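Local coordinates for glutathione S-transferase, N-terminal domain protein (Pseudomonas putida, PDB 4NAX), which binds oxidized glutathione disulfide, one molecule per subunit, and probably works as a transferase of the glutathione S-transferase superfamily, at residues 6-9 and 10-13; 60-63 and 64-68; 144-147 and 148-151; 218-221 and 222-225. All coordinates share one frame; numbering follows the deposited sequence.

Interaction 1 of 4, residues 6-9 and 10-13; sequences AFPI and TRKW
With chi1 at 66°, Thr10 sets its hydroxyl in the narrow space between its own backbone N and carbonyl carbon, which carries OG1 back onto Phe7 O at 2.8 Å, almost in line with that C=O bond. Ile9 is turned the other way about its first torsion (chi1 -165°): its CG1 branch, running obliquely to the Trp13 side chain, reaches CE3 at 3.7 Å. The amide of Thr10 adds a second bond to the same acceptor, Thr10 N to Phe7 O at 3.0 Å, approaching from above the carbonyl plane, and OG1 is also hydrogen-bonded to Leu4 O. With an alanine here both hydroxyl contacts are gone, and the entry to the helix would probably be less firmly fixed. Pro8, whose ring suits the start of a helix, lays CB 3.8 Å above the guanidinium centre of Arg11, whose chain is extended, while Arg11 N reaches Pro8 O at 2.9 Å. Ile9 O takes Trp13 N at 3.0 Å within its plane and Lys12 N from above it. Trp13 NE1 bonds to Lys49 O, and Ile9 and Trp13 both rest on Tyr24 of strand 21-25. The chemistry divides accordingly: paired donors hold the Phe7 and Ile9 carbonyls, apolar isoleucine and tryptophan bury the inner face against the thioredoxin-like domain, and the charged arginine stays on the solvent side.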
loop_
_atom_site.group_PDB
_atom_site.type_symbol
_atom_site.label_atom_id
_atom_site.label_comp_id
_atom_site.label_asym_id
_atom_site.label_seq_id
_atom_site.Cartn_x
_atom_site.Cartn_y
_atom_site.Cartn_z
ATOM N N ALA A 6 11.581 18.750 -19.572
ATOM C CA ALA A 6 10.784 17.714 -20.258
ATOM C C ALA A 6 9.545 17.267 -19.465
ATOM O O ALA A 6 8.634 16.660 -20.021
ATOM C CB ALA A 6 11.652 16.503 -20.572
ATOM N N PHE A 7 9.539 17.550 -18.165
ATOM C CA PHE A 7 8.449 17.179 -17.284
ATOM C C PHE A 7 7.557 18.393 -17.071
ATOM O O PHE A 7 7.979 19.359 -16.431
ATOM C CB PHE A 7 9.032 16.681 -15.963
ATOM C CG PHE A 7 9.796 15.408 -16.123
ATOM C CD1 PHE A 7 11.130 15.436 -16.511
ATOM C CD2 PHE A 7 9.180 14.186 -15.916
ATOM C CE1 PHE A 7 11.829 14.259 -16.707
ATOM C CE2 PHE A 7 9.872 13.007 -16.101
ATOM C CZ PHE A 7 11.202 13.038 -16.489
ATOM N N PRO A 8 6.309 18.352 -17.590
ATOM C CA PRO A 8 5.442 19.532 -17.481
ATOM C C PRO A 8 5.147 20.013 -16.066
ATOM O O PRO A 8 4.808 21.171 -15.867
ATOM C CB PRO A 8 4.155 19.085 -18.183
ATOM C CG PRO A 8 4.614 18.076 -19.178
ATOM C CD PRO A 8 5.748 17.347 -18.519
ATOM N N ILE A 9 5.287 19.147 -15.070
ATOM C CA ILE A 9 5.091 19.595 -13.696
ATOM C C ILE A 9 5.975 20.809 -13.363
ATOM O O ILE A 9 5.587 21.672 -12.563
ATOM C CB ILE A 9 5.281 18.420 -12.708
ATOM C CG1 ILE A 9 4.725 18.794 -11.331
ATOM C CG2 ILE A 9 6.727 17.976 -12.617
ATOM C CD1 ILE A 9 4.509 17.613 -10.406
ATOM N N THR A 10 7.156 20.865 -13.979
ATOM C CA THR A 10 8.116 21.926 -13.691
ATOM C C THR A 10 7.697 23.274 -14.270
ATOM O O THR A 10 8.257 24.306 -13.902
ATOM C CB THR A 10 9.533 21.579 -14.177
ATOM O OG1 THR A 10 9.555 21.505 -15.614
ATOM C CG2 THR A 10 10.024 20.253 -13.552
ATOM N N ARG A 11 6.710 23.270 -15.165
ATOM C CA ARG A 11 6.157 24.524 -15.669
ATOM C C ARG A 11 5.362 25.217 -14.571
ATOM O O ARG A 11 5.366 26.442 -14.456
ATOM C CB ARG A 11 5.257 24.281 -16.887
ATOM C CG ARG A 11 6.013 23.808 -18.112
ATOM C CD ARG A 11 5.066 23.423 -19.232
ATOM N NE ARG A 11 5.666 22.419 -20.106
ATOM C CZ ARG A 11 4.989 21.622 -20.934
ATOM N NH1 ARG A 11 3.658 21.665 -20.994
ATOM N NH2 ARG A 11 5.650 20.759 -21.698
ATOM N N LYS A 12 4.691 24.415 -13.750
ATOM C CA LYS A 12 3.851 24.948 -12.699
ATOM C C LYS A 12 4.610 25.187 -11.391
ATOM O O LYS A 12 4.312 26.144 -10.671
ATOM C CB LYS A 12 2.633 24.043 -12.518
ATOM C CG LYS A 12 1.602 24.554 -11.540
ATOM C CD LYS A 12 0.343 23.720 -11.658
ATOM C CE LYS A 12 -0.719 24.149 -10.667
ATOM N NZ LYS A 12 -1.342 25.439 -11.049
ATOM N N TRP A 13 5.596 24.337 -11.106
ATOM C CA TRP A 13 6.489 24.517 -9.966
ATOM C C TRP A 13 7.940 24.470 -10.448
ATOM O O TRP A 13 8.577 23.432 -10.393
ATOM C CB TRP A 13 6.254 23.431 -8.935
ATOM C CG TRP A 13 4.921 23.487 -8.262
ATOM C CD1 TRP A 13 4.577 24.231 -7.184
ATOM C CD2 TRP A 13 3.749 22.768 -8.643
ATOM N NE1 TRP A 13 3.258 24.019 -6.860
ATOM C CE2 TRP A 13 2.732 23.112 -7.735
ATOM C CE3 TRP A 13 3.467 21.839 -9.638
ATOM C CZ2 TRP A 13 1.454 22.587 -7.818
ATOM C CZ3 TRP A 13 2.209 21.292 -9.696
ATOM C CH2 TRP A 13 1.209 21.673 -8.794
#

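Interaction 2 of 4, residues 60-63 and 64-68; sequences PEFI and SLSAN
Phe62 and Ser66 form the tight part of this helix end. The CB of Ser66 sits over one face of the phenyl ring, 3.8 Å from its centroid and 30° off the normal, a CH-pi contact that a small residue can make without pushing the ring aside. A nearly straight bond, Ser66 N to Phe62 O at 2.8 Å with 173° at the hydrogen, fixes the two residues one helical turn apart. Ser66 OG is not wasted in the buried setting, for it bonds to Lys70 O. Val50, Ile71 and Ile9 also pack on Phe62. The outer side is looser: Pro60 and Ser64 are exposed, and Ser64 folds its hydroxyl back to Glu61 O at 2.7 Å (chi1 71°), while Ser64 N reaches Pro60 O at 2.9 Å. Beyond the helix the chain turns away with weaker CA-H...O contacts, Ile63 CA to Ser66 O at 3.4 Å being the shorter, and Ala67 meets Trp118 of the second subunit. Doubled acceptance at Phe62 O, from Leu65 N and Ser66 N, is consistent with bonding that shifts as helix gives way to loop, while serine hydroxyls satisfy carbonyls and the aromatic ring supplies the apolar anchor.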
loop_
_atom_site.group_PDB
_atom_site.type_symbol
_atom_site.label_atom_id
_atom_site.label_comp_id
_atom_site.label_asym_id
_atom_site.label_seq_id
_atom_site.Cartn_x
_atom_site.Cartn_y
_atom_site.Cartn_z
ATOM N N PRO A 60 -3.333 19.733 -14.990
ATOM C CA PRO A 60 -2.719 18.855 -15.977
ATOM C C PRO A 60 -1.215 18.707 -15.724
ATOM O O PRO A 60 -0.660 17.641 -15.928
ATOM C CB PRO A 60 -3.022 19.523 -17.343
ATOM C CG PRO A 60 -3.818 20.746 -17.045
ATOM C CD PRO A 60 -4.082 20.852 -15.580
ATOM N N GLU A 61 -0.580 19.777 -15.281
ATOM C CA GLU A 61 0.853 19.743 -15.014
ATOM C C GLU A 61 1.161 18.775 -13.858
ATOM O O GLU A 61 2.060 17.968 -13.955
ATOM C CB GLU A 61 1.379 21.145 -14.692
ATOM C CG GLU A 61 1.280 22.131 -15.855
ATOM C CD GLU A 61 -0.028 22.909 -15.910
ATOM O OE1 GLU A 61 -1.005 22.532 -15.240
ATOM O OE2 GLU A 61 -0.062 23.909 -16.651
ATOM N N PHE A 62 0.394 18.840 -12.776
ATOM C CA PHE A 62 0.605 17.896 -11.675
ATOM C C PHE A 62 0.343 16.443 -12.089
ATOM O O PHE A 62 1.167 15.574 -11.825
ATOM C CB PHE A 62 -0.247 18.240 -10.445
ATOM C CG PHE A 62 0.058 17.374 -9.259
ATOM C CD1 PHE A 62 1.218 17.553 -8.556
ATOM C CD2 PHE A 62 -0.784 16.345 -8.878
ATOM C CE1 PHE A 62 1.539 16.755 -7.486
ATOM C CE2 PHE A 62 -0.468 15.528 -7.820
ATOM C CZ PHE A 62 0.695 15.740 -7.109
ATOM N N ILE A 63 -0.795 16.220 -12.756
ATOM C CA ILE A 63 -1.206 14.888 -13.135
ATOM C C ILE A 63 -0.233 14.262 -14.134
ATOM O O ILE A 63 -0.082 13.037 -14.165
ATOM C CB ILE A 63 -2.660 14.898 -13.647
ATOM C CG1 ILE A 63 -3.598 15.197 -12.467
ATOM C CG2 ILE A 63 -3.065 13.587 -14.309
ATOM C CD1 ILE A 63 -5.026 15.467 -12.850
ATOM N N SER A 64 0.427 15.091 -14.954
ATOM C CA SER A 64 1.397 14.586 -15.930
ATOM C C SER A 64 2.499 13.773 -15.275
ATOM O O SER A 64 3.090 12.900 -15.906
ATOM C CB SER A 64 2.006 15.709 -16.768
ATOM O OG SER A 64 2.895 16.543 -16.044
ATOM N N LEU A 65 2.791 14.066 -14.012
ATOM C CA LEU A 65 3.718 13.247 -13.258
ATOM C C LEU A 65 2.965 12.332 -12.297
ATOM O O LEU A 65 3.188 11.126 -12.271
ATOM C CB LEU A 65 4.704 14.119 -12.514
ATOM C CG LEU A 65 5.798 13.308 -11.826
ATOM C CD1 LEU A 65 7.097 14.056 -11.790
ATOM C CD2 LEU A 65 5.362 12.893 -10.437
ATOM N N SER A 66 2.040 12.896 -11.533
ATOM C CA SER A 66 1.371 12.152 -10.479
ATOM C C SER A 66 -0.008 11.713 -10.959
ATOM O O SER A 66 -1.001 12.420 -10.793
ATOM C CB SER A 66 1.314 13.030 -9.244
ATOM O OG SER A 66 0.981 12.233 -8.136
ATOM N N ALA A 67 -0.045 10.546 -11.614
ATOM C CA ALA A 67 -1.181 10.153 -12.453
ATOM C C ALA A 67 -2.474 9.981 -11.679
ATOM O O ALA A 67 -3.558 10.136 -12.233
ATOM C CB ALA A 67 -0.886 8.858 -13.214
ATOM N N ASN A 68 -2.371 9.636 -10.401
ATOM C CA ASN A 68 -3.539 9.456 -9.537
ATOM C C ASN A 68 -4.005 10.751 -8.886
ATOM O O ASN A 68 -4.882 10.722 -8.035
ATOM C CB ASN A 68 -3.201 8.360 -8.533
ATOM C CG ASN A 68 -4.363 7.945 -7.660
ATOM O OD1 ASN A 68 -5.489 7.740 -8.122
ATOM N ND2 ASN A 68 -4.075 7.753 -6.381
#

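Interaction 3 of 4, residues 144-147 and 148-151; sequences YEDK and RPRD. With FMT (formic acid), chain E.
Asp146 and Arg148 meet through a side-on grip, NE on OD1 and NH2 on OD2. The distances Arg148 NE to Asp146 OD1 and Arg148 NH2 to Asp146 OD2 are both 3.0 Å, yet the carboxylate and guanidinium planes are 43° apart. Asp146 CG lies anti to the backbone N (chi1 176°), which turns the carboxylate to Arg148. OD1 also accepts the backbone Arg148 N at 3.0 Å, and the two donors reach it from opposite faces of the carboxylate. Next to this pair, the bent chain of Lys147 passes across Arg150, its CG 3.6 Å above one face of the guanidinium and displaced toward the rim. A formate, probably from the crystallisation liquor, brings the two cations together: Lys147 NZ lies 2.7 Å from its O1, and Arg150 NH1 lies 2.9 Å from the same oxygen. Lys147 NZ makes a second bond, to Tyr144 O at 2.8 Å, Asp151 OD1 receives both NE and NH2 of Arg150, His137 holds the formate, and a water joins Asp146 O to Arg150 N. Across the dimer, Arg148 and Tyr144 exchange cation-pi contacts with Tyr144 and Arg148 of the second subunit. Pro149, with no amide hydrogen to offer, suits the first turn and packs on Pro149 of the other chain. With Lys147 O accepting Asp151 N at 2.9 Å, this is the side-chain-capped N-terminus of an alpha-helix, here helix 148-168 of the all-helical C-terminal domain.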
loop_
_atom_site.group_PDB
_atom_site.type_symbol
_atom_site.label_atom_id
_atom_site.label_comp_id
_atom_site.label_asym_id
_atom_site.label_seq_id
_atom_site.Cartn_x
_atom_site.Cartn_y
_atom_site.Cartn_z
ATOM N N TYR A 144 -23.497 12.561 9.108
ATOM C CA TYR A 144 -24.443 11.529 8.700
ATOM C C TYR A 144 -25.053 10.884 9.946
ATOM O O TYR A 144 -24.356 10.485 10.863
ATOM C CB TYR A 144 -23.767 10.443 7.884
ATOM C CG TYR A 144 -23.126 10.857 6.559
ATOM C CD1 TYR A 144 -23.080 12.180 6.107
ATOM C CD2 TYR A 144 -22.523 9.889 5.772
ATOM C CE1 TYR A 144 -22.477 12.508 4.898
ATOM C CE2 TYR A 144 -21.933 10.201 4.568
ATOM C CZ TYR A 144 -21.896 11.513 4.132
ATOM O OH TYR A 144 -21.292 11.792 2.918
ATOM N N GLU A 145 -26.373 10.806 9.975
ATOM C CA GLU A 145 -27.071 10.300 11.153
ATOM C C GLU A 145 -26.826 8.808 11.418
ATOM O O GLU A 145 -26.685 8.407 12.590
ATOM C CB GLU A 145 -28.565 10.597 11.028
ATOM C CG GLU A 145 -28.958 11.984 11.545
ATOM C CD GLU A 145 -28.773 13.112 10.538
ATOM O OE1 GLU A 145 -29.145 14.265 10.863
ATOM O OE2 GLU A 145 -28.257 12.864 9.421
ATOM N N ASP A 146 -26.776 8.009 10.350
ATOM C CA ASP A 146 -26.506 6.570 10.451
ATOM C C ASP A 146 -25.019 6.408 10.733
ATOM O O ASP A 146 -24.181 6.723 9.882
ATOM C CB ASP A 146 -26.914 5.864 9.144
ATOM C CG ASP A 146 -26.594 4.363 9.110
ATOM O OD1 ASP A 146 -26.120 3.776 10.097
ATOM O OD2 ASP A 146 -26.824 3.754 8.024
ATOM N N LYS A 147 -24.709 5.913 11.929
ATOM C CA LYS A 147 -23.326 5.769 12.390
ATOM C C LYS A 147 -22.724 4.383 12.117
ATOM O O LYS A 147 -21.590 4.121 12.517
ATOM C CB LYS A 147 -23.196 6.132 13.880
ATOM C CG LYS A 147 -23.607 7.554 14.227
ATOM C CD LYS A 147 -22.886 8.615 13.400
ATOM C CE LYS A 147 -23.318 10.010 13.823
ATOM N NZ LYS A 147 -22.669 11.045 12.978
ATOM N N ARG A 148 -23.442 3.498 11.422
ATOM C CA ARG A 148 -22.881 2.191 11.107
ATOM C C ARG A 148 -21.593 2.303 10.261
ATOM O O ARG A 148 -20.614 1.623 10.561
ATOM C CB ARG A 148 -23.899 1.263 10.454
ATOM C CG ARG A 148 -24.953 0.809 11.448
ATOM C CD ARG A 148 -26.077 0.020 10.799
ATOM N NE ARG A 148 -26.802 0.843 9.833
ATOM C CZ ARG A 148 -27.856 0.444 9.129
ATOM N NH1 ARG A 148 -28.321 -0.798 9.241
ATOM N NH2 ARG A 148 -28.435 1.296 8.293
ATOM N N PRO A 149 -21.550 3.201 9.253
ATOM C CA PRO A 149 -20.281 3.367 8.532
ATOM C C PRO A 149 -19.137 3.861 9.434
ATOM O O PRO A 149 -18.046 3.284 9.433
ATOM C CB PRO A 149 -20.641 4.383 7.424
ATOM C CG PRO A 149 -22.103 4.174 7.230
ATOM C CD PRO A 149 -22.644 3.940 8.599
ATOM N N ARG A 150 -19.381 4.912 10.209
ATOM C CA ARG A 150 -18.388 5.418 11.135
ATOM C C ARG A 150 -17.861 4.273 12.005
ATOM O O ARG A 150 -16.647 4.086 12.173
ATOM C CB ARG A 150 -18.965 6.500 12.043
ATOM C CG ARG A 150 -17.951 7.057 13.040
ATOM C CD ARG A 150 -18.590 7.816 14.191
ATOM N NE ARG A 150 -19.350 6.912 15.052
ATOM C CZ ARG A 150 -20.231 7.306 15.970
ATOM N NH1 ARG A 150 -20.507 8.593 16.141
ATOM N NH2 ARG A 150 -20.871 6.403 16.695
ATOM N N ASP A 151 -18.788 3.524 12.582
ATOM C CA ASP A 151 -18.411 2.483 13.525
ATOM C C ASP A 151 -17.591 1.368 12.850
ATOM O O ASP A 151 -16.638 0.832 13.444
ATOM C CB ASP A 151 -19.660 1.941 14.211
ATOM C CG ASP A 151 -20.305 2.949 15.191
ATOM O OD1 ASP A 151 -19.732 4.017 15.504
ATOM O OD2 ASP A 151 -21.415 2.630 15.664
HETATM C C FMT E . -19.186 11.377 14.331
HETATM O O1 FMT E . -20.256 10.794 14.264
HETATM O O2 FMT E . -18.304 10.926 15.216
HETATM O O HOH W 1 -21.408 7.072 9.804
#

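Interaction 4 of 4, residues 218-221 and 222-225. Unlike the reference sequence in segment 222-225: His225 (reference Arg).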
loop_
_atom_site.group_PDB
_atom_site.type_symbol
_atom_site.label_atom_id
_atom_site.label_comp_id
_atom_site.label_asym_id
_atom_site.label_seq_id
_atom_site.Cartn_x
_atom_site.Cartn_y
_atom_site.Cartn_z
ATOM N N LEU A 218 7.959 11.287 17.619
ATOM C CA LEU A 218 7.726 12.721 17.551
ATOM C C LEU A 218 8.857 13.538 18.187
ATOM O O LEU A 218 8.996 14.719 17.906
ATOM C CB LEU A 218 6.362 13.081 18.157
ATOM C CG LEU A 218 5.151 12.537 17.400
ATOM C CD1 LEU A 218 3.872 12.776 18.184
ATOM C CD2 LEU A 218 5.046 13.119 16.007
ATOM N N GLU A 219 9.670 12.915 19.027
ATOM C CA GLU A 219 10.845 13.584 19.603
ATOM C C GLU A 219 11.977 13.766 18.601
ATOM O O GLU A 219 12.891 14.559 18.833
ATOM C CB GLU A 219 11.378 12.792 20.818
ATOM C CG GLU A 219 10.479 12.874 22.051
ATOM C CD GLU A 219 10.732 11.766 23.074
ATOM O OE1 GLU A 219 9.863 11.561 23.963
ATOM O OE2 GLU A 219 11.787 11.090 22.986
ATOM N N ARG A 220 11.955 13.013 17.504
ATOM C CA ARG A 220 13.079 13.055 16.575
ATOM C C ARG A 220 13.123 14.397 15.831
ATOM O O ARG A 220 12.109 14.846 15.301
ATOM C CB ARG A 220 12.995 11.917 15.567
ATOM C CG ARG A 220 13.101 10.526 16.166
ATOM C CD ARG A 220 13.035 9.452 15.099
ATOM N NE ARG A 220 14.174 9.475 14.195
ATOM C CZ ARG A 220 15.341 8.892 14.430
ATOM N NH1 ARG A 220 15.553 8.203 15.549
ATOM N NH2 ARG A 220 16.295 8.945 13.517
ATOM N N PRO A 221 14.303 15.050 15.764
ATOM C CA PRO A 221 14.314 16.376 15.124
ATOM C C PRO A 221 13.902 16.340 13.644
ATOM O O PRO A 221 13.221 17.255 13.163
ATOM C CB PRO A 221 15.753 16.888 15.313
ATOM C CG PRO A 221 16.452 15.899 16.151
ATOM C CD PRO A 221 15.540 14.774 16.512
ATOM N N ALA A 222 14.268 15.287 12.931
ATOM C CA ALA A 222 13.897 15.215 11.514
ATOM C C ALA A 222 12.387 15.084 11.336
ATOM O O ALA A 222 11.823 15.536 10.336
ATOM C CB ALA A 222 14.594 14.054 10.845
ATOM N N VAL A 223 11.743 14.399 12.273
ATOM C CA VAL A 223 10.283 14.269 12.271
ATOM C C VAL A 223 9.644 15.625 12.461
ATOM O O VAL A 223 8.744 16.002 11.705
ATOM C CB VAL A 223 9.818 13.253 13.321
ATOM C CG1 VAL A 223 8.317 13.289 13.524
ATOM C CG2 VAL A 223 10.250 11.836 12.941
ATOM N N GLN A 224 10.087 16.373 13.464
ATOM C CA GLN A 224 9.496 17.701 13.681
ATOM C C GLN A 224 9.661 18.615 12.474
ATOM O O GLN A 224 8.723 19.328 12.108
ATOM C CB GLN A 224 10.043 18.344 14.956
ATOM C CG GLN A 224 9.496 17.688 16.215
ATOM C CD GLN A 224 7.976 17.802 16.362
ATOM O OE1 GLN A 224 7.382 18.842 16.062
ATOM N NE2 GLN A 224 7.340 16.718 16.800
ATOM N N HIS A 225 10.815 18.562 11.808
ATOM C CA HIS A 225 10.962 19.352 10.577
ATOM C C HIS A 225 10.040 18.843 9.476
ATOM O O HIS A 225 9.326 19.613 8.842
ATOM C CB HIS A 225 12.388 19.312 10.039
ATOM C CG HIS A 225 13.382 20.006 10.906
ATOM N ND1 HIS A 225 13.221 21.308 11.321
ATOM C CD2 HIS A 225 14.569 19.597 11.399
ATOM C CE1 HIS A 225 14.270 21.671 12.035
ATOM N NE2 HIS A 225 15.089 20.641 12.118
#
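Gln224 reaches back to Leu218 across the junction between helices 208-219 and 221-226, where Arg220 is the N-cap residue of the second. The Gln224 chain bends at chi2 (-62°), and NE2 donates to Leu218 O at 2.8 Å. The bond lies in the carbonyl plane on a lone pair, with the acceptor only 12° out of the glutamine's amide plane. A leucine in its place would probably leave Leu218 O without this donor and the two helices freer to hinge. Beside it, Leu218 and Val223 cross at a slant, CD2 to CG1 at 4.1 Å, while the other branch of Val223, CG2, meets Arg220 CB at 3.8 Å. Branched valine thus fills the corner with both methyls, and it also packs on Ile36. The charged end of Arg220 turns to Glu40 in a salt bridge and to Tyr178 in a cation-pi contact, and its carbonyl starts the new helix by taking Gln224 N at 3.1 Å. Proline suits the position after the cap, where no amide hydrogen is needed. His225, an arginine in the reference sequence, donates its N to Pro221 O and brings ring atom CD2 within 3.2 Å of that oxygen.

Overall arrangement
Interactions 1 and 2 belong to one packed unit: their centres are about 10 Å apart and Ile9 CB touches Glu61 O at 3.5 Å, as helix 9-12 packs against helix 60-65. Of interactions 1 to 3, interaction 2 lies closest to a bound glutathione disulfide, the side chain of Phe62 being about 6 Å from it. The side chain of Trp13 in interaction 1 is about 11 Å from a bound glutathione disulfide, and the side chain of Pro149 in interaction 3 is about 12 Å from one. Interactions 2 and 3, centres about 34 Å apart, both touch the second subunit. Interactions 3 and 4 touch none of the others; interaction 4 lies across the chain's centre from interaction 2, their nearest atoms about 18 Å apart, and packs against helix 31-41.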